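Local coordinates for pathogenicity island protein (PDB 3HL6), which is of unknown function but is encoded by a staphylococcal mobile pathogenicity island and packs as a two-fold symmetric pair in the crystal, at the interface of chains A and B. Coordinates in Å, arbitrary orientation; residue numbers count along the deposited sequence, not the author numbering. Chains: chain A/B, Pathogenicity island protein.

Contact 1: the interface of chains A and B. Residues chain A 76-77, 80-81; chain B 10, 15, 19.
The phenyl ring of B:Phe10 meets A:Ile80 across the chain boundary with one face: methyl CG2 of A:Ile80 stands 3.9 Å from the ring centroid, displaced toward the rim, a CH-pi contact. At the ring edge, in its plane, lies CA of A:Glu77, and the CB of that residue is 3.6 Å from CZ of B:Phe10. The ring therefore lies with A:Ile80 against one face and A:Glu77 at its edge, both from helix 77-88; the side chains of B:Phe10 and A:Ile80 cross at roughly a right angle. Within chain A, the guanidinium of A:Arg81 has CG of A:Glu77 over one face, 3.5 Å above its plane.

A:Glu77 and B:Arg19 run side by side, pointing the same way, and form a salt bridge and hydrogen bond from NE of B:Arg19 to carboxylate OE2 of A:Glu77 at 2.7 Å. The bond is bent, 145° at the hydrogen, and the donor comes from above the carboxylate plane; the two flat groups are turned 74° apart, so they do not pair flat against each other. B:Arg19 reaches this point because CG is anti to its backbone N (chi1 -174°) and the chain stays extended to NE. Its aliphatic stem is packed as well: CB touches CD1 of A:Ile80 at 3.7 Å, and the hydroxyl OG1 of A:Thr76 lies 3.5 Å from CG of B:Arg19.

Contact 2: the interface of chains A and B. Residues chain A 10-11; chain B 77, 80-81, 84.
A:Phe10 and A:Glu11 bring an aromatic ring and a backbone amide against the side chains of B:Glu77, B:Ile80, B:Arg81 and B:Glu84. The outer end of the ring makes the apolar contact: CZ of A:Phe10 is 3.5 Å from CB of B:Glu77, whose CA lies in the ring plane at the edge. Next to it, CE1 of A:Phe10 meets CB of B:Ile80 at 3.7 Å and CG of B:Arg81 at 3.8 Å. Both latter side chains cross the phenylalanine at about a right angle; B:Arg81 touches the ring with its aliphatic CG, while its guanidinium plane is tilted from that of the ring.

The polar part is a hydrogen bond from the backbone N of A:Glu11 to carboxylate OE1 of B:Glu84, 2.8 Å long and 144° at the hydrogen. OE1 accepts through its syn lone pair, on the side of the other oxygen. The same carboxylate also packs against the aromatic residue's stem, its CD being 3.7 Å from CB of A:Phe10.

Farther out, the torsions place these groups. The B:Glu84 chain leaves CB with CG beside the backbone N (chi1 -53°) and runs extended beyond CG, which carries the carboxylate to the amide. B:Glu77 bends at chi2 (-86°), and its CG lies over one face of the B:Arg81 guanidinium, 3.7 Å above that plane. The carboxylates of A:Glu11 and B:Glu84 approach to 5.0 Å between their OE1 atoms, like charges whose mutual effect is probably offset at B:Glu84 by the amide hydrogen bond.

In the fold, A:Phe10 and A:Glu11 occupy the short loop between strand 4-6 and helix 13-23, facing helix 77-88 of chain B.

Contact 1: the interface of chains A and B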
loop_
_atom_site.group_PDB
_atom_site.type_symbol
_atom_site.label_atom_id
_atom_site.label_comp_id
_atom_site.label_asym_id
_atom_site.label_seq_id
_atom_site.Cartn_x
_atom_site.Cartn_y
_atom_site.Cartn_z
ATOM N N THR A 76 -4.581 -4.271 -8.452
ATOM C CA THR A 76 -4.594 -3.669 -7.141
ATOM C C THR A 76 -4.034 -2.274 -7.191
ATOM O O THR A 76 -4.073 -1.590 -6.181
ATOM C CB THR A 76 -3.776 -4.499 -6.143
ATOM O OG1 THR A 76 -2.532 -4.860 -6.762
ATOM C CG2 THR A 76 -4.549 -5.788 -5.752
ATOM N N GLU A 77 -3.549 -1.828 -8.353
ATOM C CA GLU A 77 -2.833 -0.554 -8.432
ATOM C C GLU A 77 -3.701 0.668 -8.132
ATOM O O GLU A 77 -3.232 1.654 -7.523
ATOM C CB GLU A 77 -2.151 -0.380 -9.801
ATOM C CG GLU A 77 -3.103 -0.201 -11.013
ATOM C CD GLU A 77 -3.420 -1.525 -11.695
ATOM O OE1 GLU A 77 -4.098 -1.514 -12.749
ATOM O OE2 GLU A 77 -2.993 -2.591 -11.174
ATOM N N ILE A 80 -3.377 1.008 -4.420
ATOM C CA ILE A 80 -2.044 1.438 -4.042
ATOM C C ILE A 80 -1.852 2.925 -4.387
ATOM O O ILE A 80 -1.099 3.652 -3.729
ATOM C CB ILE A 80 -1.019 0.571 -4.773
ATOM C CG1 ILE A 80 -1.326 -0.904 -4.502
ATOM C CG2 ILE A 80 0.393 0.916 -4.357
ATOM C CD1 ILE A 80 -0.454 -1.916 -5.289
ATOM N N ARG A 81 -2.555 3.387 -5.417
ATOM C CA ARG A 81 -2.292 4.708 -5.931
ATOM C C ARG A 81 -2.934 5.758 -5.054
ATOM O O ARG A 81 -2.459 6.906 -4.969
ATOM C CB ARG A 81 -2.768 4.831 -7.371
ATOM C CG ARG A 81 -1.653 4.606 -8.370
ATOM C CD ARG A 81 -2.180 4.733 -9.769
ATOM N NE ARG A 81 -1.404 3.933 -10.708
ATOM C CZ ARG A 81 -1.926 3.332 -11.775
ATOM N NH1 ARG A 81 -3.237 3.454 -12.024
ATOM N NH2 ARG A 81 -1.149 2.602 -12.581
ATOM N N PHE B 10 5.405 2.539 -9.293
ATOM C CA PHE B 10 4.967 3.428 -8.237
ATOM C C PHE B 10 6.130 4.174 -7.683
ATOM O O PHE B 10 7.266 3.860 -7.958
ATOM C CB PHE B 10 4.306 2.656 -7.078
ATOM C CG PHE B 10 3.184 1.773 -7.506
ATOM C CD1 PHE B 10 1.896 2.237 -7.508
ATOM C CD2 PHE B 10 3.417 0.485 -7.905
ATOM C CE1 PHE B 10 0.859 1.431 -7.893
ATOM C CE2 PHE B 10 2.374 -0.333 -8.304
ATOM C CZ PHE B 10 1.098 0.137 -8.284
ATOM N N GLY B 15 5.208 -0.663 -3.068
ATOM C CA GLY B 15 4.032 -0.681 -3.948
ATOM C C GLY B 15 4.069 -1.566 -5.203
ATOM O O GLY B 15 3.101 -2.263 -5.492
ATOM N N ARG B 19 1.809 -4.992 -5.724
ATOM C CA ARG B 19 0.985 -5.240 -6.902
ATOM C C ARG B 19 1.331 -6.549 -7.622
ATOM O O ARG B 19 0.464 -7.257 -8.147
ATOM C CB ARG B 19 1.096 -4.098 -7.909
ATOM C CG ARG B 19 0.125 -4.308 -9.030
ATOM C CD ARG B 19 0.298 -3.379 -10.152
ATOM N NE ARG B 19 -0.589 -3.787 -11.236
ATOM C CZ ARG B 19 -0.186 -4.268 -12.411
ATOM N NH1 ARG B 19 1.113 -4.387 -12.682
ATOM N NH2 ARG B 19 -1.091 -4.617 -13.313
#

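Contact 2: the interface of chains A and B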
loop_
_atom_site.group_PDB
_atom_site.type_symbol
_atom_site.label_atom_id
_atom_site.label_comp_id
_atom_site.label_asym_id
_atom_site.label_seq_id
_atom_site.Cartn_x
_atom_site.Cartn_y
_atom_site.Cartn_z
ATOM N N PHE A 10 -4.274 0.997 9.365
ATOM C CA PHE A 10 -3.239 1.793 8.704
ATOM C C PHE A 10 -3.697 3.240 8.717
ATOM O O PHE A 10 -4.856 3.526 9.011
ATOM C CB PHE A 10 -3.015 1.289 7.254
ATOM C CG PHE A 10 -2.554 -0.169 7.167
ATOM C CD1 PHE A 10 -1.222 -0.482 7.049
ATOM C CD2 PHE A 10 -3.463 -1.210 7.222
ATOM C CE1 PHE A 10 -0.798 -1.818 6.981
ATOM C CE2 PHE A 10 -3.053 -2.534 7.167
ATOM C CZ PHE A 10 -1.725 -2.837 7.030
ATOM N N GLU A 11 -2.815 4.170 8.431
ATOM C CA GLU A 11 -3.248 5.563 8.350
ATOM C C GLU A 11 -4.354 5.791 7.304
ATOM O O GLU A 11 -5.001 6.828 7.297
ATOM C CB GLU A 11 -2.030 6.498 8.119
ATOM C CG GLU A 11 -2.381 7.855 7.501
ATOM C CD GLU A 11 -1.226 8.875 7.505
ATOM O OE1 GLU A 11 -0.187 8.637 8.170
ATOM O OE2 GLU A 11 -1.389 9.932 6.847
ATOM N N GLU B 77 0.825 -6.530 5.638
ATOM C CA GLU B 77 1.007 -5.293 6.367
ATOM C C GLU B 77 2.460 -4.824 6.409
ATOM O O GLU B 77 2.705 -3.633 6.473
ATOM C CB GLU B 77 0.445 -5.419 7.773
ATOM C CG GLU B 77 1.274 -6.296 8.665
ATOM C CD GLU B 77 0.884 -7.747 8.518
ATOM O OE1 GLU B 77 0.044 -8.045 7.628
ATOM O OE2 GLU B 77 1.394 -8.588 9.290
ATOM N N ILE B 80 2.763 -2.893 3.112
ATOM C CA ILE B 80 1.850 -1.744 3.138
ATOM C C ILE B 80 2.403 -0.669 4.064
ATOM O O ILE B 80 2.288 0.531 3.794
ATOM C CB ILE B 80 0.429 -2.184 3.536
ATOM C CG1 ILE B 80 0.035 -3.394 2.695
ATOM C CG2 ILE B 80 -0.596 -1.077 3.338
ATOM C CD1 ILE B 80 -1.380 -3.686 2.712
ATOM N N ARG B 81 3.074 -1.115 5.118
ATOM C CA ARG B 81 3.540 -0.214 6.132
ATOM C C ARG B 81 4.770 0.523 5.693
ATOM O O ARG B 81 4.954 1.658 6.089
ATOM C CB ARG B 81 3.832 -0.975 7.402
ATOM C CG ARG B 81 2.650 -0.990 8.357
ATOM C CD ARG B 81 3.046 -1.761 9.593
ATOM N NE ARG B 81 1.898 -2.175 10.407
ATOM C CZ ARG B 81 1.882 -3.273 11.172
ATOM N NH1 ARG B 81 2.956 -4.070 11.222
ATOM N NH2 ARG B 81 0.795 -3.578 11.890
ATOM N N GLU B 84 3.200 3.557 3.550
ATOM C CA GLU B 84 2.922 4.642 4.482
ATOM C C GLU B 84 4.203 5.195 5.135
ATOM O O GLU B 84 4.424 6.404 5.204
ATOM C CB GLU B 84 1.886 4.167 5.517
ATOM C CG GLU B 84 0.613 3.580 4.836
ATOM C CD GLU B 84 -0.657 3.720 5.690
ATOM O OE1 GLU B 84 -0.525 3.759 6.929
ATOM O OE2 GLU B 84 -1.781 3.804 5.122
#

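Contact 1 and contact 2 have C-alpha centres about 13 Å apart and share a core, residue 10 of one copy against positions 77, 80 and 81 on helix 77-88 of the other, that the two-fold repeats with the chains exchanged. Both chains therefore supply a loop and a helix. The selections differ: contact 1 extends to the helix that follows the loop, whereas contact 2 extends to a later turn of helix 77-88. Together they show a reciprocal pairing of like elements, compatible with a homodimer, although the structure alone does not establish that the pair forms in solution.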